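Local structure of DUF4783 domain-containing protein (Bacteroides fragilis, 4OUQ) at residues V8-K13 with S17-R22; A49-S54 with G76-A81; N63-R68 with S72-T77. The protein is of unknown function but belongs to the DUF4783 family in the NTF2 clan, and probably adopts the cone-like alpha-plus-beta fold of that clan. All blocks are in the same frame, centred on the assembly; numbering follows the deposited sequence.

Contact 1. Residues V8-K13 with S17-R22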
ATOM      1  N   VAL A   8       3.068   5.954  -5.588  1.00 13.30           N
ATOM      2  CA  VAL A   8       2.512   4.823  -4.875  1.00 12.75           C
ATOM      3  C   VAL A   8       1.872   3.842  -5.840  1.00 11.45           C
ATOM      4  O   VAL A   8       2.081   2.664  -5.748  1.00 12.73           O
ATOM      5  CB  VAL A   8       1.544   5.298  -3.821  1.00 13.09           C
ATOM      6  CG1 VAL A   8       0.731   4.134  -3.265  1.00 13.59           C
ATOM      7  CG2 VAL A   8       2.345   6.031  -2.700  1.00 18.69           C
ATOM      8  N   VAL A   9       1.079   4.394  -6.751  1.00 12.48           N
ATOM      9  CA  VAL A   9       0.354   3.575  -7.736  1.00 13.00           C
ATOM     10  C   VAL A   9       1.382   2.878  -8.639  1.00 14.64           C
ATOM     11  O   VAL A   9       1.271   1.711  -8.912  1.00 14.68           O
ATOM     12  CB  VAL A   9      -0.587   4.435  -8.571  1.00 14.16           C
ATOM     13  CG1 VAL A   9      -1.227   3.581  -9.668  1.00 14.83           C
ATOM     14  CG2 VAL A   9      -1.662   5.061  -7.710  1.00 13.44           C
ATOM     15  N   VAL A  10       2.408   3.602  -9.055  1.00 14.93           N
ATOM     16  CA  VAL A  10       3.485   3.037  -9.887  1.00 15.45           C
ATOM     17  C   VAL A  10       4.195   1.932  -9.160  1.00 16.17           C
ATOM     18  O   VAL A  10       4.460   0.874  -9.716  1.00 17.87           O
ATOM     19  CB  VAL A  10       4.481   4.150 -10.344  1.00 19.25           C
ATOM     20  CG1 VAL A  10       5.684   3.532 -11.037  1.00 20.35           C
ATOM     21  CG2 VAL A  10       3.746   5.194 -11.219  1.00 21.38           C
ATOM     22  N   ALA A  11       4.487   2.151  -7.879  1.00 12.46           N
ATOM     23  CA  ALA A  11       5.178   1.116  -7.101  1.00 13.36           C
ATOM     24  C   ALA A  11       4.338  -0.157  -6.962  1.00 13.14           C
ATOM     25  O   ALA A  11       4.846  -1.257  -7.146  1.00 14.85           O
ATOM     26  CB  ALA A  11       5.571   1.672  -5.742  1.00 12.96           C
ATOM     27  N   PHE A  12       3.072  -0.013  -6.701  1.00 11.81           N
ATOM     28  CA  PHE A  12       2.184  -1.199  -6.612  1.00 14.04           C
ATOM     29  C   PHE A  12       2.084  -1.904  -7.951  1.00 14.66           C
ATOM     30  O   PHE A  12       2.123  -3.129  -7.999  1.00 15.74           O
ATOM     31  CB  PHE A  12       0.811  -0.821  -6.126  1.00 16.26           C
ATOM     32  CG  PHE A  12       0.678  -0.775  -4.607  1.00 12.16           C
ATOM     33  CD1 PHE A  12       0.730  -1.969  -3.822  1.00 16.10           C
ATOM     34  CD2 PHE A  12       0.385   0.379  -3.979  1.00 17.48           C
ATOM     35  CE1 PHE A  12       0.633  -1.896  -2.430  1.00 15.67           C
ATOM     36  CE2 PHE A  12       0.216   0.437  -2.575  1.00 18.15           C
ATOM     37  CZ  PHE A  12       0.392  -0.681  -1.831  1.00 16.96           C
ATOM     38  N   LYS A  13       1.992  -1.157  -9.043  1.00 13.74           N
ATOM     39  CA  LYS A  13       1.894  -1.757 -10.368  1.00 13.75           C
ATOM     40  C   LYS A  13       3.110  -2.675 -10.707  1.00 18.69           C
ATOM     41  O   LYS A  13       2.991  -3.670 -11.493  1.00 19.14           O
ATOM     42  CB  LYS A  13       1.783  -0.650 -11.425  1.00 16.37           C
ATOM     43  CG  LYS A  13       0.395  -0.032 -11.576  1.00 17.29           C
ATOM     44  CD  LYS A  13       0.411   1.160 -12.537  1.00 23.69           C
ATOM     45  CE  LYS A  13      -0.997   1.657 -12.815  1.00 24.33           C
ATOM     46  NZ  LYS A  13      -1.727   0.715 -13.701  1.00 27.43           N
ATOM     47  N   SER A  17       8.601  -2.657  -3.483  1.00 17.44           N
ATOM     48  CA  SER A  17       8.563  -2.102  -2.144  1.00 16.42           C
ATOM     49  C   SER A  17       9.538  -0.969  -1.870  1.00 17.73           C
ATOM     50  O   SER A  17       9.306  -0.142  -0.972  1.00 18.95           O
ATOM     51  CB  SER A  17       8.736  -3.197  -1.108  1.00 19.85           C
ATOM     52  OG  SER A  17      10.042  -3.710  -1.087  1.00 20.48           O
ATOM     53  N   GLN A  18      10.694  -0.988  -2.534  1.00 18.37           N
ATOM     54  CA  GLN A  18      11.716  -0.020  -2.344  1.00 18.40           C
ATOM     55  C   GLN A  18      11.166   1.356  -2.768  1.00 16.07           C
ATOM     56  O   GLN A  18      11.410   2.322  -2.100  1.00 19.54           O
ATOM     57  CB  GLN A  18      12.986  -0.393  -3.182  1.00 19.89           C
ATOM     58  CG  GLN A  18      14.178   0.493  -2.914  1.00 25.98           C
ATOM     59  CD  GLN A  18      14.058   1.880  -3.534  1.00 28.80           C
ATOM     60  OE1 GLN A  18      13.458   2.038  -4.584  1.00 29.52           O
ATOM     61  NE2 GLN A  18      14.629   2.885  -2.873  1.00 31.20           N
ATOM     62  N   GLU A  19      10.396   1.384  -3.859  1.00 16.43           N
ATOM     63  CA  GLU A  19       9.799   2.625  -4.314  1.00 16.47           C
ATOM     64  C   GLU A  19       8.698   3.060  -3.365  1.00 15.85           C
ATOM     65  O   GLU A  19       8.409   4.235  -3.279  1.00 19.18           O
ATOM     66  CB  GLU A  19       9.250   2.512  -5.752  1.00 16.50           C
ATOM     67  CG  GLU A  19      10.303   2.543  -6.828  1.00 20.95           C
ATOM     68  CD  GLU A  19       9.729   2.502  -8.239  1.00 24.72           C
ATOM     69  OE1 GLU A  19       8.506   2.520  -8.435  1.00 22.21           O
ATOM     70  OE2 GLU A  19      10.544   2.425  -9.172  1.00 31.81           O
ATOM     71  N   LEU A  20       8.016   2.125  -2.730  1.00 16.80           N
ATOM     72  CA  LEU A  20       6.980   2.502  -1.725  1.00 18.27           C
ATOM     73  C   LEU A  20       7.591   3.132  -0.533  1.00 20.11           C
ATOM     74  O   LEU A  20       6.941   3.899   0.158  1.00 21.45           O
ATOM     75  CB  LEU A  20       6.167   1.313  -1.230  1.00 19.63           C
ATOM     76  CG  LEU A  20       5.028   0.843  -2.047  1.00 21.53           C
ATOM     77  CD1 LEU A  20       4.357  -0.364  -1.450  1.00 20.71           C
ATOM     78  CD2 LEU A  20       3.968   1.975  -2.200  1.00 20.52           C
ATOM     79  N   ASN A  21       8.823   2.773  -0.233  1.00 19.11           N
ATOM     80  CA  ASN A  21       9.429   3.179   1.023  1.00 23.23           C
ATOM     81  C   ASN A  21       9.393   4.669   1.294  1.00 24.77           C
ATOM     82  O   ASN A  21       9.045   5.061   2.396  1.00 23.00           O
ATOM     83  CB  ASN A  21      10.834   2.630   1.156  1.00 31.05           C
ATOM     84  CG  ASN A  21      11.460   2.952   2.520  1.00 40.05           C
ATOM     85  OD1 ASN A  21      12.386   3.739   2.606  1.00 42.80           O
ATOM     86  ND2 ASN A  21      10.895   2.391   3.589  1.00 40.73           N
ATOM     87  N   ARG A  22       9.650   5.520   0.270  1.00 25.35           N
ATOM     88  CA  ARG A  22       9.651   6.966   0.478  0.50 28.73           C
ATOM     89  C   ARG A  22       8.253   7.530   0.761  1.00 23.77           C
ATOM     90  O   ARG A  22       8.137   8.670   1.183  1.00 26.77           O
ATOM     91  CB  ARG A  22      10.280   7.738  -0.708  0.50 32.67           C
ATOM     92  CG  ARG A  22       9.463   7.704  -2.003  0.50 30.09           C
ATOM     93  CD  ARG A  22      10.091   8.582  -3.100  0.50 31.25           C
ATOM     94  NE  ARG A  22      11.330   8.005  -3.617  0.50 32.61           N
ATOM     95  CZ  ARG A  22      11.394   6.901  -4.352  0.50 32.63           C
ATOM     96  NH1 ARG A  22      10.288   6.193  -4.637  0.50 26.56           N
ATOM     97  NH2 ARG A  22      12.559   6.468  -4.748  0.50 37.53           N
TER

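Contact 2. Residues A49-S54 with G76-A81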
ATOM      1  N   ALA A  49       7.881  -6.106   0.901  1.00 12.58           N
ATOM      2  CA  ALA A  49       8.858  -6.827   0.051  1.00 12.65           C
ATOM      3  C   ALA A  49       8.542  -8.327   0.079  1.00 13.51           C
ATOM      4  O   ALA A  49       8.553  -8.971  -0.903  1.00 13.24           O
ATOM      5  CB  ALA A  49      10.245  -6.587   0.471  1.00 13.64           C
ATOM      6  N   ALA A  50       8.244  -8.854   1.251  1.00 14.19           N
ATOM      7  CA  ALA A  50       7.899 -10.256   1.347  1.00 12.70           C
ATOM      8  C   ALA A  50       6.601 -10.591   0.605  1.00 12.62           C
ATOM      9  O   ALA A  50       6.512 -11.614  -0.132  1.00 13.72           O
ATOM     10  CB  ALA A  50       7.830 -10.683   2.789  1.00 13.81           C
ATOM     11  N   PHE A  51       5.630  -9.733   0.749  1.00 12.36           N
ATOM     12  CA  PHE A  51       4.336  -9.929   0.093  1.00 13.05           C
ATOM     13  C   PHE A  51       4.485  -9.936  -1.433  1.00 10.98           C
ATOM     14  O   PHE A  51       3.965 -10.840  -2.138  1.00 12.84           O
ATOM     15  CB  PHE A  51       3.316  -8.866   0.565  1.00 12.86           C
ATOM     16  CG  PHE A  51       1.999  -8.979  -0.135  1.00 12.36           C
ATOM     17  CD1 PHE A  51       1.065  -9.939   0.236  1.00 19.73           C
ATOM     18  CD2 PHE A  51       1.746  -8.214  -1.257  1.00 12.56           C
ATOM     19  CE1 PHE A  51      -0.127 -10.087  -0.482  1.00 15.70           C
ATOM     20  CE2 PHE A  51       0.571  -8.416  -2.004  1.00 14.81           C
ATOM     21  CZ  PHE A  51      -0.334  -9.364  -1.598  1.00 14.09           C
ATOM     22  N   PHE A  52       5.226  -8.963  -1.949  1.00 12.26           N
ATOM     23  CA  PHE A  52       5.482  -8.882  -3.399  1.00 11.70           C
ATOM     24  C   PHE A  52       6.366  -9.976  -3.908  1.00 15.11           C
ATOM     25  O   PHE A  52       6.252 -10.392  -5.074  1.00 16.32           O
ATOM     26  CB  PHE A  52       6.125  -7.534  -3.800  1.00 12.38           C
ATOM     27  CG  PHE A  52       5.240  -6.313  -3.595  1.00 11.10           C
ATOM     28  CD1 PHE A  52       3.870  -6.329  -3.867  1.00 10.81           C
ATOM     29  CD2 PHE A  52       5.788  -5.142  -3.080  1.00 16.28           C
ATOM     30  CE1 PHE A  52       3.084  -5.216  -3.731  1.00 15.00           C
ATOM     31  CE2 PHE A  52       5.003  -4.000  -2.910  1.00 20.50           C
ATOM     32  CZ  PHE A  52       3.656  -4.021  -3.246  1.00 16.41           C
ATOM     33  N   SER A  53       7.225 -10.524  -3.027  1.00 13.63           N
ATOM     34  CA  SER A  53       8.073 -11.649  -3.400  1.00 14.41           C
ATOM     35  C   SER A  53       7.276 -12.967  -3.434  1.00 15.60           C
ATOM     36  O   SER A  53       7.528 -13.814  -4.257  1.00 17.88           O
ATOM     37  CB  SER A  53       9.277 -11.805  -2.477  1.00 15.15           C
ATOM     38  OG  SER A  53      10.083 -10.647  -2.538  1.00 17.52           O
ATOM     39  N   SER A  54       6.323 -13.083  -2.529  1.00 14.92           N
ATOM     40  CA  SER A  54       5.436 -14.236  -2.447  1.00 16.83           C
ATOM     41  C   SER A  54       4.389 -14.263  -3.591  1.00 15.72           C
ATOM     42  O   SER A  54       3.985 -15.361  -4.039  1.00 20.09           O
ATOM     43  CB  SER A  54       4.685 -14.186  -1.140  1.00 17.26           C
ATOM     44  OG  SER A  54       5.509 -14.540  -0.083  1.00 22.02           O
ATOM     45  N   GLY A  76      -7.913  -0.283  -4.515  1.00 15.27           N
ATOM     46  CA  GLY A  76      -7.360  -0.800  -5.795  1.00 15.33           C
ATOM     47  C   GLY A  76      -7.289  -2.316  -5.823  1.00 17.44           C
ATOM     48  O   GLY A  76      -7.599  -2.970  -4.807  1.00 14.41           O
ATOM     49  N   THR A  77      -7.115  -2.854  -7.032  1.00 15.52           N
ATOM     50  CA  THR A  77      -7.020  -4.298  -7.238  1.00 15.76           C
ATOM     51  C   THR A  77      -5.649  -4.609  -7.805  1.00 14.08           C
ATOM     52  O   THR A  77      -5.244  -4.036  -8.854  1.00 15.84           O
ATOM     53  CB  THR A  77      -8.158  -4.813  -8.171  1.00 18.81           C
ATOM     54  OG1 THR A  77      -9.450  -4.503  -7.561  1.00 20.06           O
ATOM     55  CG2 THR A  77      -8.031  -6.279  -8.373  1.00 20.82           C
ATOM     56  N   LEU A  78      -4.913  -5.469  -7.093  1.00 12.29           N
ATOM     57  CA  LEU A  78      -3.586  -5.934  -7.457  1.00 12.84           C
ATOM     58  C   LEU A  78      -3.706  -7.302  -8.097  1.00 14.19           C
ATOM     59  O   LEU A  78      -4.358  -8.194  -7.535  1.00 14.60           O
ATOM     60  CB  LEU A  78      -2.749  -6.051  -6.193  1.00 13.23           C
ATOM     61  CG  LEU A  78      -1.265  -6.350  -6.340  1.00 14.65           C
ATOM     62  CD1 LEU A  78      -0.560  -5.087  -6.856  1.00 11.87           C
ATOM     63  CD2 LEU A  78      -0.651  -6.879  -5.060  1.00 13.31           C
ATOM     64  N   THR A  79      -3.213  -7.434  -9.321  1.00 13.22           N
ATOM     65  CA  THR A  79      -3.231  -8.729 -10.020  1.00 14.32           C
ATOM     66  C   THR A  79      -1.846  -9.373  -9.866  1.00 13.50           C
ATOM     67  O   THR A  79      -0.825  -8.710  -9.929  1.00 13.86           O
ATOM     68  CB  THR A  79      -3.646  -8.573 -11.488  1.00 16.94           C
ATOM     69  OG1 THR A  79      -2.667  -7.805 -12.234  1.00 16.88           O
ATOM     70  CG2 THR A  79      -4.961  -7.937 -11.585  1.00 16.47           C
ATOM     71  N   THR A  80      -1.826 -10.664  -9.505  1.00 12.79           N
ATOM     72  CA  THR A  80      -0.601 -11.366  -9.265  1.00 13.06           C
ATOM     73  C   THR A  80      -0.633 -12.804  -9.874  1.00 13.25           C
ATOM     74  O   THR A  80      -1.715 -13.321 -10.229  1.00 14.42           O
ATOM     75  CB  THR A  80      -0.279 -11.498  -7.754  1.00 12.73           C
ATOM     76  OG1 THR A  80      -1.035 -12.582  -7.195  1.00 14.91           O
ATOM     77  CG2 THR A  80      -0.617 -10.223  -6.961  1.00 12.34           C
ATOM     78  N   ALA A  81       0.526 -13.462  -9.828  1.00 14.54           N
ATOM     79  CA  ALA A  81       0.648 -14.865 -10.279  1.00 17.78           C
ATOM     80  C   ALA A  81      -0.236 -15.801  -9.454  1.00 17.64           C
ATOM     81  O   ALA A  81      -0.524 -16.898  -9.895  1.00 19.55           O
ATOM     82  CB  ALA A  81       2.058 -15.310 -10.167  1.00 17.91           C
TER

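Contact 3. Residues N63-R68 with S72-T77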
ATOM      1  N   ASN A  63      -9.435   1.763  -8.337  1.00 16.19           N
ATOM      2  CA  ASN A  63     -10.816   1.696  -8.609  1.00 16.93           C
ATOM      3  C   ASN A  63     -11.594   2.878  -7.942  1.00 16.20           C
ATOM      4  O   ASN A  63     -12.628   3.293  -8.410  1.00 19.72           O
ATOM      5  CB  ASN A  63     -11.426   0.354  -8.092  1.00 20.82           C
ATOM      6  CG  ASN A  63     -10.647  -0.882  -8.541  1.00 25.50           C
ATOM      7  OD1 ASN A  63     -10.107  -1.670  -7.697  1.00 28.20           O
ATOM      8  ND2 ASN A  63     -10.595  -1.074  -9.804  1.00 26.39           N
ATOM      9  N   HIS A  64     -11.123   3.321  -6.737  1.00 14.68           N
ATOM     10  CA  HIS A  64     -11.722   4.426  -6.062  1.00 16.16           C
ATOM     11  C   HIS A  64     -10.670   5.248  -5.330  1.00 15.67           C
ATOM     12  O   HIS A  64      -9.677   4.726  -4.869  1.00 14.29           O
ATOM     13  CB  HIS A  64     -12.812   4.009  -5.040  1.00 17.59           C
ATOM     14  CG  HIS A  64     -13.838   3.058  -5.583  1.00 20.24           C
ATOM     15  ND1 HIS A  64     -15.000   3.471  -6.158  1.00 24.81           N
ATOM     16  CD2 HIS A  64     -13.830   1.708  -5.666  1.00 22.73           C
ATOM     17  CE1 HIS A  64     -15.664   2.413  -6.599  1.00 25.86           C
ATOM     18  NE2 HIS A  64     -14.961   1.339  -6.316  1.00 23.74           N
ATOM     19  N   GLU A  65     -10.962   6.549  -5.223  1.00 19.80           N
ATOM     20  CA  GLU A  65     -10.151   7.482  -4.431  0.50 21.10           C
ATOM     21  C   GLU A  65     -11.096   8.281  -3.526  1.00 22.28           C
ATOM     22  O   GLU A  65     -12.271   8.529  -3.882  1.00 23.80           O
ATOM     23  CB  GLU A  65      -9.344   8.431  -5.372  0.50 23.66           C
ATOM     24  CG  GLU A  65      -8.573   7.699  -6.482  0.50 26.29           C
ATOM     25  CD  GLU A  65      -7.957   8.631  -7.527  0.50 28.21           C
ATOM     26  OE1 GLU A  65      -8.696   9.447  -8.113  0.50 30.17           O
ATOM     27  OE2 GLU A  65      -6.743   8.492  -7.811  0.50 25.88           O
ATOM     28  N   GLY A  66     -10.618   8.688  -2.351  1.00 19.32           N
ATOM     29  CA  GLY A  66     -11.413   9.515  -1.452  1.00 22.30           C
ATOM     30  C   GLY A  66     -10.479  10.376  -0.643  1.00 26.40           C
ATOM     31  O   GLY A  66      -9.338  10.101  -0.598  1.00 26.06           O
ATOM     32  N   LYS A  67     -10.982  11.497  -0.117  1.00 34.55           N
ATOM     33  CA  LYS A  67     -10.133  12.538   0.556  1.00 39.81           C
ATOM     34  C   LYS A  67     -10.905  13.147   1.717  1.00 43.52           C
ATOM     35  O   LYS A  67     -12.114  13.381   1.601  1.00 43.48           O
ATOM     36  CB  LYS A  67      -9.729  13.645  -0.450  1.00 44.96           C
ATOM     37  CG  LYS A  67      -8.691  14.628   0.065  1.00 52.27           C
ATOM     38  CD  LYS A  67      -8.180  15.550  -1.037  1.00 60.04           C
ATOM     39  CE  LYS A  67      -9.207  16.631  -1.387  1.00 62.80           C
ATOM     40  NZ  LYS A  67      -8.578  17.823  -2.023  1.00 66.07           N
ATOM     41  N   ARG A  68     -10.188  13.436   2.819  1.00 49.45           N
ATOM     42  CA  ARG A  68     -10.803  13.780   4.132  1.00 66.44           C
ATOM     43  C   ARG A  68      -9.923  14.772   4.887  1.00 56.03           C
ATOM     44  O   ARG A  68      -9.038  14.372   5.635  1.00 69.15           O
ATOM     45  CB  ARG A  68     -10.984  12.478   4.976  1.00 79.94           C
ATOM     46  CG  ARG A  68     -11.321  12.664   6.467  1.00 78.58           C
ATOM     47  CD  ARG A  68     -12.499  13.609   6.706  1.00 82.89           C
ATOM     48  NE  ARG A  68     -13.586  13.441   5.729  1.00 78.35           N
ATOM     49  CZ  ARG A  68     -14.398  12.377   5.650  1.00 76.32           C
ATOM     50  NH1 ARG A  68     -14.255  11.331   6.469  1.00 90.68           N
ATOM     51  NH2 ARG A  68     -15.346  12.347   4.722  1.00 73.31           N
ATOM     52  N   SER A  72      -6.526  10.766   3.091  1.00 22.90           N
ATOM     53  CA  SER A  72      -6.982  10.315   1.776  0.50 19.35           C
ATOM     54  C   SER A  72      -6.833   8.793   1.663  1.00 16.49           C
ATOM     55  O   SER A  72      -6.159   8.162   2.463  1.00 17.97           O
ATOM     56  CB  SER A  72      -6.157  11.004   0.663  0.50 18.94           C
ATOM     57  OG  SER A  72      -4.817  10.505   0.638  0.50 16.77           O
ATOM     58  N   PHE A  73      -7.424   8.208   0.630  1.00 16.32           N
ATOM     59  CA  PHE A  73      -7.269   6.810   0.387  1.00 14.68           C
ATOM     60  C   PHE A  73      -7.434   6.427  -1.066  1.00 13.41           C
ATOM     61  O   PHE A  73      -8.067   7.173  -1.813  1.00 15.22           O
ATOM     62  CB  PHE A  73      -8.276   5.986   1.266  1.00 13.28           C
ATOM     63  CG  PHE A  73      -9.728   6.192   0.909  1.00 14.64           C
ATOM     64  CD1 PHE A  73     -10.326   5.413  -0.108  1.00 13.96           C
ATOM     65  CD2 PHE A  73     -10.517   7.154   1.533  1.00 16.02           C
ATOM     66  CE1 PHE A  73     -11.642   5.643  -0.486  1.00 18.16           C
ATOM     67  CE2 PHE A  73     -11.860   7.348   1.188  1.00 18.05           C
ATOM     68  CZ  PHE A  73     -12.413   6.606   0.154  1.00 19.44           C
ATOM     69  N   ILE A  74      -6.897   5.272  -1.405  1.00 14.16           N
ATOM     70  CA  ILE A  74      -7.205   4.607  -2.651  1.00 15.29           C
ATOM     71  C   ILE A  74      -7.695   3.174  -2.336  1.00 14.96           C
ATOM     72  O   ILE A  74      -7.214   2.506  -1.384  1.00 16.03           O
ATOM     73  CB  ILE A  74      -6.046   4.568  -3.674  1.00 19.53           C
ATOM     74  CG1 ILE A  74      -4.785   3.971  -3.085  1.00 17.91           C
ATOM     75  CG2 ILE A  74      -5.780   5.943  -4.213  1.00 22.79           C
ATOM     76  CD1 ILE A  74      -3.618   3.860  -4.078  1.00 24.90           C
ATOM     77  N   ILE A  75      -8.624   2.741  -3.168  1.00 15.88           N
ATOM     78  CA  ILE A  75      -9.128   1.375  -3.123  1.00 16.25           C
ATOM     79  C   ILE A  75      -8.664   0.809  -4.502  1.00 14.89           C
ATOM     80  O   ILE A  75      -9.066   1.355  -5.540  1.00 15.54           O
ATOM     81  CB  ILE A  75     -10.665   1.320  -3.067  1.00 19.14           C
ATOM     82  CG1 ILE A  75     -11.283   2.133  -1.925  1.00 23.57           C
ATOM     83  CG2 ILE A  75     -11.121  -0.138  -2.991  1.00 20.88           C
ATOM     84  CD1 ILE A  75     -10.831   1.676  -0.576  1.00 22.03           C
ATOM     85  N   GLY A  76      -7.913  -0.283  -4.515  1.00 15.27           N
ATOM     86  CA  GLY A  76      -7.360  -0.800  -5.795  1.00 15.33           C
ATOM     87  C   GLY A  76      -7.289  -2.316  -5.823  1.00 17.44           C
ATOM     88  O   GLY A  76      -7.599  -2.970  -4.807  1.00 14.41           O
ATOM     89  N   THR A  77      -7.115  -2.854  -7.032  1.00 15.52           N
ATOM     90  CA  THR A  77      -7.020  -4.298  -7.238  1.00 15.76           C
ATOM     91  C   THR A  77      -5.649  -4.609  -7.805  1.00 14.08           C
ATOM     92  O   THR A  77      -5.244  -4.036  -8.854  1.00 15.84           O
ATOM     93  CB  THR A  77      -8.158  -4.813  -8.171  1.00 18.81           C
ATOM     94  OG1 THR A  77      -9.450  -4.503  -7.561  1.00 20.06           O
ATOM     95  CG2 THR A  77      -8.031  -6.279  -8.373  1.00 20.82           C
TER

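Contact 1. Residues V8-K13 with S17-R22
With chi1 of -82° setting CG of L20 opposite its carbonyl carbon, and the chain extended beyond, L20 turns its two methyls toward helix 6-14; F12, its CG likewise opposite the carbonyl carbon, brings its ring round to meet them although its CB sets out away from helix 17-21. CD1 of L20 sits over one face of the F12 ring, 4.2 Å from the centroid and 19° off the ring normal, a CH-pi contact displaced toward the rim. The other methyl, CD2, reaches CG1 of V8 at 4.0 Å and CB of A11, and also comes near CE2 of F12; the side chains of V8 and L20 meet nearly at a right angle. A11 packs alongside, its CB pointing toward the partner helix and touching CG of L20 at 3.8 Å and, at the same distance, CB of E19. The small methyl is consistent with an 8.3 Å closest approach of the axes of the short segments.

Segments 8-13 and 17-22 form an antiparallel helical hairpin, a short, weakly bonded helix at about 17-21 following the first after a tight turn, with axes at 163°. In the NTF2-like fold, helices of this kind pack against the concave side of a curved sheet, and the same pattern appears here: V8 touches F91 and F12 touches I87 on strand 83-94, while L20 also meets L48 on helix 41-54.

The outer margin of the interface is more polar. E19 carries its carboxylate past A11 on an extended chain, so that OE1 lies 4.0 Å from CG1 of V10, while OE2 is taken by a salt bridge to K14, at the end of helix 6-14. S17, turned away from helix 6-14, hydrogen-bonds through OG to E45 of helix 41-54.

Contact 2. Residues A49-S54 with G76-A81
F51 and L78 meet from opposite directions, one reaching from helix 41-54 and the other from strand 72-80, across backbones that stay well apart: the nearest CA atoms, those of F52 and T80, are 8.8 Å from each other. F51 holds CG anti to its backbone N (chi1 177°), which swings the ring out from the helix toward the strand. L78 adopts the same kind of first torsion and then turns at chi2 to 73°, a combination that presents CD2 to the helix. CD2 lies 3.6 Å from CE2 of F51, at the edge of the ring and in its plane, so this is an edge contact.

Such a bridge between a long helix and the inner face of a curved mixed sheet belongs to the core of an NTF2-like alpha-plus-beta fold, consistent with the clan of this family. F52, one residue on, brings CE1 to 4.3 Å from the same CD2, again near the ring plane, so that one methyl is shared by the edges of two phenyl groups. The F51 ring also packs edge-to-face with F85 of strand 83-94, while L78 also touches V57 and F60 of strand 57-67. On the opposite side of the helix, S53 OG donates to A49 O at 2.8 Å, and the backbone N of S53 reaches that carbonyl from its other face.

Contact 3. Residues N63-R68 with S72-T77
N63 and H64 both direct their backbone N-H groups at a single acceptor, the carbonyl oxygen of I75. N63 N lies 2.9 Å from I75 O and H64 N lies 3.1 Å from it, and both donors are in the carbonyl plane. Two residues of one strand thus stand opposite one residue of the other, a classic beta bulge. The next bond runs the other way, from I75 N to H64 O at 2.8 Å, and is nearly straight at 170°. Farther along, G66 and F73 exchange both of their backbone bonds: G66 N donates to F73 O, and F73 N to G66 O.

This ladder is the antiparallel beta hairpin of strands 57-67 and 72-80, in which strand 57-67 forms one border of the sheet. The other edge of strand 72-80 is met by strand 83-94, where S72, I74 and G76 form backbone bonds with F91, C89 and I87.

On the face shared with H64 and I75, the F73 ring lies back across G66, whose CA sits 3.7 Å from the ring centroid in a CH-pi contact. A chi1 of 66° places CG between the backbone N and the carbonyl carbon of F73, and the ring then lies over the partner strand, where glycine leaves room. Among the side chains, OD1 of N63 lies 2.9 Å from T77 OG1, a probable hydrogen bond, since the hydroxyl proton has another acceptor within reach. On the face that carries E65 and I74, the hydroxyl of S72 is hydrogen-bonded to the carbonyl of D3.

Contact 1 comes first along the chain; the first segment of contact 3 falls between the two of contact 2, and both end on strand 72-80, sharing G76 and T77. Their centres lie about 12 Å (contacts 1 and 2), 16 Å (1 and 3) and 18 Å (2 and 3) apart. Contacts 1 and 2 touch directly, with F12 CD1 3.6 Å from F52 CZ and F12 O 3.5 Å from L78 CD1, so the helical hairpin and helix 41-54 share one core against the sheet. Contact 3 builds the outer part of that sheet and reaches segment 8-13 through V9 and I74. Helix packing and strand pairing are thereby joined within a single small domain.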